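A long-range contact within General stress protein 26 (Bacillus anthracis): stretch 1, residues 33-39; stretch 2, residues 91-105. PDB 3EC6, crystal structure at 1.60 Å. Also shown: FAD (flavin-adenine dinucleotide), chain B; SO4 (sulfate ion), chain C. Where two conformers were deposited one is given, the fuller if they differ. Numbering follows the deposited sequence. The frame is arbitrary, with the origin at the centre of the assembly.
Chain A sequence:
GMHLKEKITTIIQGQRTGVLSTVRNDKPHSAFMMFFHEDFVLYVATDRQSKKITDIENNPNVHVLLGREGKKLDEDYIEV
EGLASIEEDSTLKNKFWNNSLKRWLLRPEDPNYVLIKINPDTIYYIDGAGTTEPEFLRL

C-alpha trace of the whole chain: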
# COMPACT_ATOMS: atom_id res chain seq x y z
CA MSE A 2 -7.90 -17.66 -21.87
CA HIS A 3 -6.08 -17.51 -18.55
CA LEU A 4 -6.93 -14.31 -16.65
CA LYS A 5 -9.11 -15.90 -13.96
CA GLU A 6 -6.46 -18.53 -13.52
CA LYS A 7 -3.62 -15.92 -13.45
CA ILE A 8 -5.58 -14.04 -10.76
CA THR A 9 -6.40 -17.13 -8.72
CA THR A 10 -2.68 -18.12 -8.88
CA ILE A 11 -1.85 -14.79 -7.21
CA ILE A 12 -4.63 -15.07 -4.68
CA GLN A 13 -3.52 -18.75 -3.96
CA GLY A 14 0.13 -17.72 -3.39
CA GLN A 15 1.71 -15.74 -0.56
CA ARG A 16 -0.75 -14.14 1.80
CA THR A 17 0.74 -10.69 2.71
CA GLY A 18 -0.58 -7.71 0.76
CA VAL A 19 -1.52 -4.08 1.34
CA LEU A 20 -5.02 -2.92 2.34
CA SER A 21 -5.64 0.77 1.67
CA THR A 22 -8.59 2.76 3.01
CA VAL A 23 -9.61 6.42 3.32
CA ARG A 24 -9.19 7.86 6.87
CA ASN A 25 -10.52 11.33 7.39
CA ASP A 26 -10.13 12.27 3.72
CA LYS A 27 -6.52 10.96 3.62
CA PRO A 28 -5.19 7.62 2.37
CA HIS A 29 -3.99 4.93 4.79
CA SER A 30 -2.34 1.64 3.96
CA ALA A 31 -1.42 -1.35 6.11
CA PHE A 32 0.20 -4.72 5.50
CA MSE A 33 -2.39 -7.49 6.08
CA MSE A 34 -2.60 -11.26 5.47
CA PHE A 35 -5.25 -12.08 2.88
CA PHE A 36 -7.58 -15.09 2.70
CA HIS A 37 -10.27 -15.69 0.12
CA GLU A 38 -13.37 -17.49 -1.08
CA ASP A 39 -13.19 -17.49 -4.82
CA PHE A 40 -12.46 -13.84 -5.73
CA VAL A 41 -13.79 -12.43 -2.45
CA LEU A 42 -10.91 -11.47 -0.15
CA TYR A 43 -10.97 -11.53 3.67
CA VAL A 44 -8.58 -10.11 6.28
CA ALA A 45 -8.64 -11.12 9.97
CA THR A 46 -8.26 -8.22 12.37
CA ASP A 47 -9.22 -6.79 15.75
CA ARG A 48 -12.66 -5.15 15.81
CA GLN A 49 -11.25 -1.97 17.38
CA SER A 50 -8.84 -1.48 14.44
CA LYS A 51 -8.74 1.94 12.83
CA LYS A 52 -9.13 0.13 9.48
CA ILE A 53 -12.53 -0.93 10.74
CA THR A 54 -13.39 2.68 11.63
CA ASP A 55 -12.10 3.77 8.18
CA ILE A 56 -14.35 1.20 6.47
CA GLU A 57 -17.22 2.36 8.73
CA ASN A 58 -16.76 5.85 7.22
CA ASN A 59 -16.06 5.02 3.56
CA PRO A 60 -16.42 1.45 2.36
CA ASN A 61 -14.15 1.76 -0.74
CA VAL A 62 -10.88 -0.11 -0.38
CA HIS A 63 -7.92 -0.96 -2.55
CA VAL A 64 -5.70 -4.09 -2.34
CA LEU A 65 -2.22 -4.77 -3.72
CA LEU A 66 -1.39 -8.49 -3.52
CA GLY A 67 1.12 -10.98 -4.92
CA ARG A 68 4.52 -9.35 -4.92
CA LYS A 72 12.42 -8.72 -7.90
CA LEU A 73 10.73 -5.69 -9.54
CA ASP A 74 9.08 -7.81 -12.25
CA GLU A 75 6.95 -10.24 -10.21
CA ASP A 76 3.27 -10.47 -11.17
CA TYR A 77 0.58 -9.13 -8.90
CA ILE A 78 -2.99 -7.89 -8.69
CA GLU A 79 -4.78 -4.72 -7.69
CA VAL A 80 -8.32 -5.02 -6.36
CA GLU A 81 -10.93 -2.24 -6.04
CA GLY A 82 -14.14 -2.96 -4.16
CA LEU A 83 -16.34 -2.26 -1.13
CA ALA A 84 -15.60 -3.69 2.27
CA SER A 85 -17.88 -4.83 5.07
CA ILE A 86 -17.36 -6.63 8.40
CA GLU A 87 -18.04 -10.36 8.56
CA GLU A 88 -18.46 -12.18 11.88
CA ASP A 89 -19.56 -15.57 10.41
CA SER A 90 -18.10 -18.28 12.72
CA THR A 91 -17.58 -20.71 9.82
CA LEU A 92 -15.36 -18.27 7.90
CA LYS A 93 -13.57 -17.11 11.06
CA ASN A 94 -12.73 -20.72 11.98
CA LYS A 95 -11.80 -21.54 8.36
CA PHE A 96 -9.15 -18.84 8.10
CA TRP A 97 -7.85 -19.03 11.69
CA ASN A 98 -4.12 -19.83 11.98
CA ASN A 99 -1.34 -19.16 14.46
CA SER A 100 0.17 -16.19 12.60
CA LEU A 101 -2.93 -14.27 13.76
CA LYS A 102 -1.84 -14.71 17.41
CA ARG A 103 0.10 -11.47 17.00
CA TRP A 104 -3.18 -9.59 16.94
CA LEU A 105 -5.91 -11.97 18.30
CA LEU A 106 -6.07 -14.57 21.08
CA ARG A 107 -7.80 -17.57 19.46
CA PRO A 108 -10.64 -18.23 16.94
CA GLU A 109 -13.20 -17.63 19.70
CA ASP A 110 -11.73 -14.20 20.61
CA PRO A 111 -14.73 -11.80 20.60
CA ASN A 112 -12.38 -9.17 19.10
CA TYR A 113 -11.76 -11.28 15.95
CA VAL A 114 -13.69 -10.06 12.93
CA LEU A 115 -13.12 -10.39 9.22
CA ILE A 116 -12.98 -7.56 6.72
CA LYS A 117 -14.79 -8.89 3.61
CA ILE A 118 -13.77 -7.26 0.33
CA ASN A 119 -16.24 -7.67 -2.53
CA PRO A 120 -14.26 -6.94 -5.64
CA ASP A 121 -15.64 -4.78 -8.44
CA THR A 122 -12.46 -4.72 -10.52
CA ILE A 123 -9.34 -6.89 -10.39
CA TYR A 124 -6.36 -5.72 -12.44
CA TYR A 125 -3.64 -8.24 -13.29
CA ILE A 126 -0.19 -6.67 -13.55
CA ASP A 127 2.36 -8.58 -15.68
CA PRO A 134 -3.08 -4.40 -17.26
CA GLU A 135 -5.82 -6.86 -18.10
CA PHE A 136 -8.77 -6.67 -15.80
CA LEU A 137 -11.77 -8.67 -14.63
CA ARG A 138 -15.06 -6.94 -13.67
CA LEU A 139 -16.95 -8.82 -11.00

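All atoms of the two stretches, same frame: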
# COMPACT_ATOMS: atom_id res chain seq x y z
N MSE A 33 -1.37 -6.57 5.52
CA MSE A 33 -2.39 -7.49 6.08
C MSE A 33 -2.22 -8.84 5.37
O MSE A 33 -1.79 -8.90 4.19
CB MSE A 33 -3.84 -6.99 5.90
CG MSE A 33 -4.06 -5.57 6.41
SE MSE A 33 -4.01 -5.45 8.32
CE MSE A 33 -5.86 -5.41 8.73
N MSE A 34 -2.49 -9.94 6.09
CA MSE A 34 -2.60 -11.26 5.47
C MSE A 34 -3.97 -11.41 4.81
O MSE A 34 -5.00 -11.11 5.41
CB MSE A 34 -2.45 -12.33 6.54
CG MSE A 34 -1.14 -12.19 7.17
SE MSE A 34 -0.78 -13.57 8.47
CE MSE A 34 -2.05 -14.84 7.87
N PHE A 35 -3.98 -11.92 3.59
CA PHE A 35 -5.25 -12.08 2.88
C PHE A 35 -5.67 -13.52 2.70
O PHE A 35 -4.88 -14.36 2.19
CB PHE A 35 -5.16 -11.40 1.48
CG PHE A 35 -5.19 -9.92 1.54
CD1 PHE A 35 -6.39 -9.22 1.37
CD2 PHE A 35 -3.99 -9.21 1.82
CE1 PHE A 35 -6.40 -7.78 1.46
CE2 PHE A 35 -4.04 -7.79 1.94
CZ PHE A 35 -5.23 -7.09 1.75
N PHE A 36 -6.94 -13.80 3.03
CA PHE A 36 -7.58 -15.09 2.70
C PHE A 36 -8.64 -14.87 1.65
O PHE A 36 -8.85 -13.76 1.20
CB PHE A 36 -8.25 -15.65 3.98
CG PHE A 36 -7.33 -15.66 5.14
CD1 PHE A 36 -6.45 -16.70 5.31
CD2 PHE A 36 -7.29 -14.57 6.01
CE1 PHE A 36 -5.53 -16.68 6.39
CE2 PHE A 36 -6.39 -14.55 7.11
CZ PHE A 36 -5.52 -15.60 7.29
N HIS A 37 -9.30 -15.94 1.19
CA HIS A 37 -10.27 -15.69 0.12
C HIS A 37 -11.27 -16.84 0.01
O HIS A 37 -11.00 -17.98 0.50
CB HIS A 37 -9.54 -15.52 -1.23
CG HIS A 37 -9.15 -16.81 -1.82
ND1 HIS A 37 -8.07 -17.53 -1.36
CD2 HIS A 37 -9.73 -17.56 -2.79
CE1 HIS A 37 -8.00 -18.67 -2.02
NE2 HIS A 37 -8.98 -18.71 -2.91
N GLU A 38 -12.42 -16.51 -0.57
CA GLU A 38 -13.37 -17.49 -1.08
C GLU A 38 -13.67 -17.07 -2.49
O GLU A 38 -14.29 -16.04 -2.72
CB GLU A 38 -14.59 -17.48 -0.23
CG GLU A 38 -14.37 -18.41 0.94
CD GLU A 38 -15.67 -18.84 1.55
OE1 GLU A 38 -16.69 -18.13 1.33
OE2 GLU A 38 -15.67 -19.87 2.26
N ASP A 39 -13.20 -17.89 -3.42
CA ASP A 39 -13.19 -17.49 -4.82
C ASP A 39 -12.50 -16.11 -4.94
O ASP A 39 -11.35 -15.96 -4.51
CB ASP A 39 -14.60 -17.50 -5.39
CG ASP A 39 -15.15 -18.92 -5.51
OD1 ASP A 39 -14.39 -19.81 -5.98
OD2 ASP A 39 -16.31 -19.12 -5.13
N THR A 91 -18.14 -19.72 10.76
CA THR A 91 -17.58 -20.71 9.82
C THR A 91 -16.37 -20.11 9.09
O THR A 91 -15.32 -20.75 9.04
CB THR A 91 -18.62 -21.24 8.84
OG1 THR A 91 -19.65 -21.88 9.59
CG2 THR A 91 -18.00 -22.28 7.84
N LEU A 92 -16.50 -18.89 8.57
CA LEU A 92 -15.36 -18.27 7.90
C LEU A 92 -14.25 -17.94 8.89
O LEU A 92 -13.07 -18.15 8.59
CB LEU A 92 -15.74 -17.01 7.09
CG LEU A 92 -16.62 -17.30 5.91
CD1 LEU A 92 -17.19 -15.95 5.34
CD2 LEU A 92 -15.86 -18.08 4.86
N LYS A 93 -14.60 -17.44 10.08
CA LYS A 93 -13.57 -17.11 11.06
C LYS A 93 -12.73 -18.37 11.42
O LYS A 93 -11.51 -18.31 11.53
CB LYS A 93 -14.19 -16.50 12.34
CG LYS A 93 -14.52 -15.02 12.09
CD LYS A 93 -15.42 -14.43 13.13
CE LYS A 93 -14.97 -14.77 14.43
NZ LYS A 93 -16.09 -14.46 15.43
N ASN A 94 -13.42 -19.49 11.63
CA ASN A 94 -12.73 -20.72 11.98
C ASN A 94 -11.95 -21.27 10.79
O ASN A 94 -10.86 -21.83 10.97
CB ASN A 94 -13.72 -21.76 12.52
CG ASN A 94 -14.32 -21.36 13.86
OD1 ASN A 94 -13.74 -20.60 14.60
ND2 ASN A 94 -15.50 -21.90 14.18
N LYS A 95 -12.47 -21.06 9.58
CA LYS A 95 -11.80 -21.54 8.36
C LYS A 95 -10.43 -20.90 8.18
O LYS A 95 -9.44 -21.57 7.90
CB LYS A 95 -12.71 -21.29 7.14
CG LYS A 95 -12.12 -21.74 5.82
CD LYS A 95 -13.18 -21.55 4.69
CE LYS A 95 -12.56 -21.74 3.33
NZ LYS A 95 -13.70 -21.91 2.34
N PHE A 96 -10.36 -19.60 8.41
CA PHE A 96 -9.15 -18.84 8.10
C PHE A 96 -8.21 -18.77 9.30
O PHE A 96 -7.09 -18.32 9.13
CB PHE A 96 -9.49 -17.41 7.60
CG PHE A 96 -10.31 -17.44 6.35
CD1 PHE A 96 -9.99 -18.31 5.33
CD2 PHE A 96 -11.38 -16.54 6.20
CE1 PHE A 96 -10.74 -18.32 4.13
CE2 PHE A 96 -12.15 -16.55 5.02
CZ PHE A 96 -11.84 -17.45 4.01
N TRP A 97 -8.69 -19.15 10.49
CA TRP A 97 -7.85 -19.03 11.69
C TRP A 97 -6.51 -19.75 11.52
O TRP A 97 -6.46 -20.85 10.98
CB TRP A 97 -8.56 -19.54 12.95
CG TRP A 97 -7.58 -19.45 14.09
CD1 TRP A 97 -6.82 -20.48 14.61
CD2 TRP A 97 -7.21 -18.26 14.83
NE1 TRP A 97 -6.01 -19.99 15.61
CE2 TRP A 97 -6.23 -18.65 15.77
CE3 TRP A 97 -7.63 -16.92 14.79
CZ2 TRP A 97 -5.64 -17.73 16.65
CZ3 TRP A 97 -7.05 -16.01 15.70
CH2 TRP A 97 -6.08 -16.43 16.61
N ASN A 98 -5.43 -19.15 11.98
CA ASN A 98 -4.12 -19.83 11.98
C ASN A 98 -3.23 -19.11 12.97
O ASN A 98 -3.57 -17.98 13.38
CB ASN A 98 -3.50 -19.88 10.59
CG ASN A 98 -3.11 -18.53 10.09
OD1 ASN A 98 -1.99 -18.06 10.33
ND2 ASN A 98 -4.06 -17.83 9.47
N ASN A 99 -2.10 -19.70 13.32
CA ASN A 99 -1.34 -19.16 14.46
C ASN A 99 -0.60 -17.84 14.15
O ASN A 99 -0.20 -17.13 15.07
CB ASN A 99 -0.40 -20.21 15.07
CG ASN A 99 -1.19 -21.33 15.80
OD1 ASN A 99 -2.38 -21.14 16.16
ND2 ASN A 99 -0.53 -22.46 16.04
N SER A 100 -0.45 -17.47 12.87
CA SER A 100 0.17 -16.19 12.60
C SER A 100 -0.68 -15.06 13.16
O SER A 100 -0.13 -14.00 13.54
CB SER A 100 0.37 -15.97 11.10
OG SER A 100 1.13 -17.08 10.59
N LEU A 101 -2.00 -15.31 13.24
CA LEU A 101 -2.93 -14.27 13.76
C LEU A 101 -2.79 -14.01 15.26
O LEU A 101 -3.35 -13.03 15.78
CB LEU A 101 -4.37 -14.58 13.37
CG LEU A 101 -4.62 -14.78 11.87
CD1 LEU A 101 -6.09 -15.24 11.73
CD2 LEU A 101 -4.40 -13.44 11.18
N LYS A 102 -2.01 -14.84 15.96
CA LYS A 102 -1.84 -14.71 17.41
C LYS A 102 -1.09 -13.42 17.77
O LYS A 102 -1.07 -13.02 18.92
CB LYS A 102 -1.16 -15.97 18.02
CG LYS A 102 -2.13 -17.12 18.09
CD LYS A 102 -1.52 -18.37 18.74
CE LYS A 102 -1.40 -18.31 20.30
NZ LYS A 102 -2.55 -17.60 21.07
N ARG A 103 -0.51 -12.76 16.77
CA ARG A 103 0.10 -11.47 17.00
C ARG A 103 -0.95 -10.46 17.36
O ARG A 103 -0.65 -9.48 18.08
CB ARG A 103 0.83 -10.97 15.74
CG ARG A 103 2.04 -11.82 15.39
CD ARG A 103 2.57 -11.44 13.99
NE ARG A 103 3.85 -12.08 13.70
CZ ARG A 103 4.01 -13.31 13.22
NH1 ARG A 103 2.96 -14.11 12.98
NH2 ARG A 103 5.24 -13.74 12.97
N TRP A 104 -2.15 -10.64 16.82
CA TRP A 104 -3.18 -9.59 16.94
C TRP A 104 -4.47 -10.03 17.64
O TRP A 104 -5.27 -9.17 18.00
CB TRP A 104 -3.55 -9.04 15.55
CG TRP A 104 -2.31 -8.62 14.81
CD1 TRP A 104 -1.52 -7.50 15.07
CD2 TRP A 104 -1.68 -9.32 13.75
NE1 TRP A 104 -0.45 -7.48 14.19
CE2 TRP A 104 -0.50 -8.60 13.40
CE3 TRP A 104 -1.98 -10.51 13.08
CZ2 TRP A 104 0.36 -9.04 12.36
CZ3 TRP A 104 -1.10 -10.96 12.04
CH2 TRP A 104 0.05 -10.21 11.71
N LEU A 105 -4.66 -11.36 17.80
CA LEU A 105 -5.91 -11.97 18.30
C LEU A 105 -5.56 -13.18 19.14
O LEU A 105 -4.51 -13.78 18.92
CB LEU A 105 -6.78 -12.39 17.10
CG LEU A 105 -7.28 -11.24 16.22
CD1 LEU A 105 -7.81 -11.93 14.93
CD2 LEU A 105 -8.36 -10.45 16.99
PA FAD B . -4.45 0.48 14.46
O1A FAD B . -5.95 0.57 14.73
O2A FAD B . -3.70 -0.36 15.47
O5B FAD B . -3.72 1.95 14.57
C5B FAD B . -2.38 2.02 14.15
C4B FAD B . -2.41 3.05 13.04
O4B FAD B . -2.61 4.35 13.65
C3B FAD B . -1.08 3.05 12.29
O3B FAD B . -1.20 2.35 11.05
C2B FAD B . -0.73 4.53 12.22
O2B FAD B . -1.20 5.10 11.00
C1B FAD B . -1.49 5.18 13.38
N9A FAD B . -0.65 5.25 14.60
C8A FAD B . 0.40 4.41 14.92
N7A FAD B . 0.93 4.80 16.10
C5A FAD B . 0.24 5.86 16.56
C6A FAD B . 0.39 6.61 17.72
N6A FAD B . 1.53 6.50 18.42
N1A FAD B . -0.47 7.68 17.92
C2A FAD B . -1.46 7.97 16.99
N3A FAD B . -1.61 7.21 15.84
C4A FAD B . -0.76 6.16 15.63
N1 FAD B . -2.82 -6.83 11.48
C2 FAD B . -4.03 -7.50 11.50
O2 FAD B . -4.85 -7.07 12.31
N3 FAD B . -4.29 -8.52 10.63
C4 FAD B . -3.34 -8.95 9.73
O4 FAD B . -3.59 -9.90 8.94
C4X FAD B . -2.07 -8.34 9.74
N5 FAD B . -1.10 -8.78 8.85
C5X FAD B . 0.14 -8.16 8.88
C6 FAD B . 1.11 -8.65 7.98
C7 FAD B . 2.35 -8.00 7.98
C7M FAD B . 3.41 -8.52 7.03
C8 FAD B . 2.62 -6.91 8.84
C8M FAD B . 3.95 -6.18 8.85
C9 FAD B . 1.62 -6.41 9.69
C9A FAD B . 0.37 -7.06 9.72
N10 FAD B . -0.63 -6.59 10.57
C10 FAD B . -1.85 -7.26 10.59
C1' FAD B . -0.50 -5.35 11.40
C2' FAD B . -1.12 -4.10 10.75
O2' FAD B . -0.49 -3.82 9.49
C3' FAD B . -0.85 -2.92 11.67
O3' FAD B . -1.42 -3.25 12.95
C4' FAD B . -1.46 -1.63 11.13
O4' FAD B . -0.98 -0.45 11.86
C5' FAD B . -2.99 -1.69 11.23
O5' FAD B . -3.53 -0.45 10.78
P FAD B . -4.77 0.10 11.65
O1P FAD B . -5.09 1.54 11.29
O2P FAD B . -5.92 -0.86 11.69
O3P FAD B . -3.98 0.02 13.04
S SO4 C . 4.42 -17.34 11.37
O1 SO4 C . 3.62 -16.78 12.47
O2 SO4 C . 5.52 -16.42 11.09
O3 SO4 C . 4.95 -18.66 11.75
O4 SO4 C . 3.64 -17.59 10.16

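Contacts between segments distant in sequence often follow one plan: an apolar centre supplies the buried area, a charged pair closes the exposed margin, and local hydrogen bonds hold the turns in shape. General stress protein 26 illustrates this compactly, burying 457 Å² between residues 33-39 and 91-105, with both sides summed. On the first stretch Met34, Phe36 and Glu38 point their CA-to-CB bonds toward the second, whereas that of His37 points away, much as expected of an extended chain.

The centre is an aromatic pair. Phe36 and Phe96 lie with planes at 17° and centroids 5.1 Å apart, so far slid that the rings barely overlap. The offset lets each ring receive the other's methylene: Phe36 CB sits 3.5 Å from the centroid of the Phe96 ring, and Phe96 CB 3.8 Å from that of the Phe36 ring, both almost along the ring normal. Phenylalanine suits both positions, offering a flat apolar face and a CB that can pack against its partner. Both residues are buried.

Beside this pair, Met34, present as selenomethionine, extends the apolar surface. Its SE lies 3.7 Å from Ser100 CB and meets the edge of the Trp104 ring, 4.4 Å from CZ3, while its CE approaches Leu101 CD2 at 4.3 Å. A long, unbranched side chain can reach these several neighbours at once. Leu101 also borders Phe36, with CD1 4.5 Å from Phe36 CZ. The cofactor adjoins this end: Met34 N donates a hydrogen bond to FAD O4 at 3.1 Å, and one face of the Trp104 ring is turned to the flavin.

Polarity enters at the other end. Lys95 NZ donates to Glu38 OE2 at 2.8 Å, a salt bridge and the only hydrogen bond between the stretches. The lysine, with all four chi angles t, extends fully from the exposed side of the helix to reach the carboxylate. Glu38 also uses its aliphatic portion, its CG lying 4.1 Å from Phe96 CZ at the ring edge.

Hydrogen bonds within the second stretch shape the turn that follows the helix. Asn98 ND2 donates to Phe96 O at 3.1 Å, and Asn98 OD1 accepts from Ser100 N at 3.0 Å; an amide can do both, joining the helix end to the 3-10 segment. The same ND2 lies 3.4 Å from Phe36 CZ, at the ring edge, so the residue that braces the turn also packs against the aromatic centre.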